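PDB 6WPX: BlEst2 from Bacillus licheniformis, which probably hydrolyses ester bonds as an esterase or lipase, and is captured here in a propeptide form whose C-terminal domain is autoinhibitory. Local coordinates for residues P87-D90 and M91-G95. Sequence-based numbering, arbitrary orientation.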
loop_
_atom_site.group_PDB
_atom_site.type_symbol
_atom_site.label_atom_id
_atom_site.label_comp_id
_atom_site.label_asym_id
_atom_site.label_seq_id
_atom_site.Cartn_x
_atom_site.Cartn_y
_atom_site.Cartn_z
ATOM N N PRO A 87 10.563 -10.622 7.411
ATOM C CA PRO A 87 9.216 -10.031 7.364
ATOM C C PRO A 87 9.246 -8.491 7.433
ATOM O O PRO A 87 8.332 -7.818 6.970
ATOM C CB PRO A 87 8.555 -10.595 8.635
ATOM C CG PRO A 87 9.673 -10.820 9.583
ATOM C CD PRO A 87 10.833 -11.265 8.717
ATOM N N ASP A 88 10.348 -7.945 7.984
ATOM C CA ASP A 88 10.559 -6.546 8.362
ATOM C C ASP A 88 11.788 -5.854 7.730
ATOM O O ASP A 88 12.177 -4.775 8.193
ATOM C CB ASP A 88 10.667 -6.506 9.900
ATOM C CG ASP A 88 11.858 -7.268 10.488
ATOM O OD1 ASP A 88 12.453 -8.117 9.766
ATOM O OD2 ASP A 88 12.188 -7.029 11.674
ATOM N N LYS A 89 12.415 -6.463 6.723
ATOM C CA LYS A 89 13.594 -5.833 6.077
ATOM C C LYS A 89 13.255 -5.360 4.668
ATOM O O LYS A 89 12.274 -5.820 4.116
ATOM C CB LYS A 89 14.834 -6.723 6.117
ATOM C CG LYS A 89 15.199 -7.246 7.496
ATOM C CD LYS A 89 15.727 -6.187 8.417
ATOM C CE LYS A 89 16.311 -6.753 9.689
ATOM N NZ LYS A 89 17.651 -7.352 9.458
ATOM N N ASP A 90 14.121 -4.544 4.085
ATOM C CA ASP A 90 13.906 -3.981 2.730
ATOM C C ASP A 90 14.185 -4.998 1.600
ATOM O O ASP A 90 14.603 -6.082 1.875
ATOM C CB ASP A 90 14.561 -2.608 2.569
ATOM C CG ASP A 90 16.073 -2.619 2.388
ATOM O OD1 ASP A 90 16.615 -3.685 2.192
ATOM O OD2 ASP A 90 16.668 -1.553 2.392
ATOM N N MET A 91 13.956 -4.569 0.360
ATOM C CA MET A 91 14.122 -5.411 -0.848
ATOM C C MET A 91 15.610 -5.694 -1.088
ATOM O O MET A 91 15.908 -6.663 -1.766
ATOM C CB MET A 91 13.462 -4.796 -2.085
ATOM C CG MET A 91 14.154 -3.609 -2.680
ATOM S SD MET A 91 13.910 -2.055 -1.825
ATOM C CE MET A 91 12.293 -1.584 -2.418
ATOM N N GLN A 92 16.494 -4.855 -0.531
ATOM C CA GLN A 92 17.928 -5.075 -0.691
ATOM C C GLN A 92 18.370 -6.286 0.152
ATOM O O GLN A 92 18.985 -7.201 -0.380
ATOM C CB GLN A 92 18.733 -3.805 -0.346
ATOM C CG GLN A 92 20.247 -3.973 -0.574
ATOM C CD GLN A 92 21.034 -2.679 -0.514
ATOM O OE1 GLN A 92 20.788 -1.789 0.306
ATOM N NE2 GLN A 92 22.036 -2.568 -1.363
ATOM N N ASP A 93 18.031 -6.297 1.450
ATOM C CA ASP A 93 18.377 -7.406 2.351
ATOM C C ASP A 93 17.630 -8.648 1.937
ATOM O O ASP A 93 18.216 -9.733 1.913
ATOM C CB ASP A 93 18.049 -7.067 3.800
ATOM C CG ASP A 93 18.885 -5.934 4.364
ATOM O OD1 ASP A 93 20.036 -5.748 3.899
ATOM O OD2 ASP A 93 18.423 -5.277 5.292
ATOM N N ASN A 94 16.353 -8.497 1.582
ATOM C CA ASN A 94 15.561 -9.638 1.122
ATOM C C ASN A 94 16.016 -10.159 -0.228
ATOM O O ASN A 94 16.090 -11.364 -0.410
ATOM C CB ASN A 94 14.075 -9.342 1.162
ATOM C CG ASN A 94 13.504 -9.643 2.520
ATOM O OD1 ASN A 94 14.228 -10.047 3.434
ATOM N ND2 ASN A 94 12.204 -9.502 2.679
ATOM N N GLY A 95 16.387 -9.257 -1.128
ATOM C CA GLY A 95 16.934 -9.595 -2.436
ATOM C C GLY A 95 18.252 -10.331 -2.302
ATOM O O GLY A 95 18.448 -11.351 -2.966
HETATM O O HOH W 1 16.288 -3.742 5.676
#
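Asp-90 faces the N-H groups at the start of helix 91-109 with its carboxylate and forms a classic N-cap, at the point where the loop after strand 80-83 enters a helix of the alpha/beta-hydrolase-like domain. One oxygen does the gripping. OD1 takes the N-H of Asp-93 at 3.1 Å, nearly straight at 167° and close to the C-O axis of the carboxylate, and accepts a weaker, bent bond from Gln-92 N. A chi1 of 76° swings OD1 in front of these groups; a short acidic side chain suits the place, its negative charge probably favoured by the helix dipole. The carbonyl serves too, Asp-90 O accepting from Asn-94 N at 3.0 Å. With an alanine here, OD1 is lost and the N-H groups of Gln-92 and Asp-93 would probably be left without their acceptor. Gln-92 extends alongside Asp-90, its amide plane turned 39° from the carboxylate. Asp-93 OD2 lies 3.9 Å from Asp-90 OD1, a like-charge approach probably eased by Lys-89 NZ, 4.7 Å from that OD2; the CB atoms of Lys-89 and Asp-93 also pack together. The buried Met-91 packs against Phe-183, Met-184 and Phe-187 of helix 181-191, while Asn-94 ND2 donates to Asp-124 OD2 on helix 121-131 and to His-86 O in the preceding loop. In place of the direct bond of a capping box, a water accepts from Asp-90 N at 2.8 Å and donates to Asp-93 OD2 at 2.7 Å.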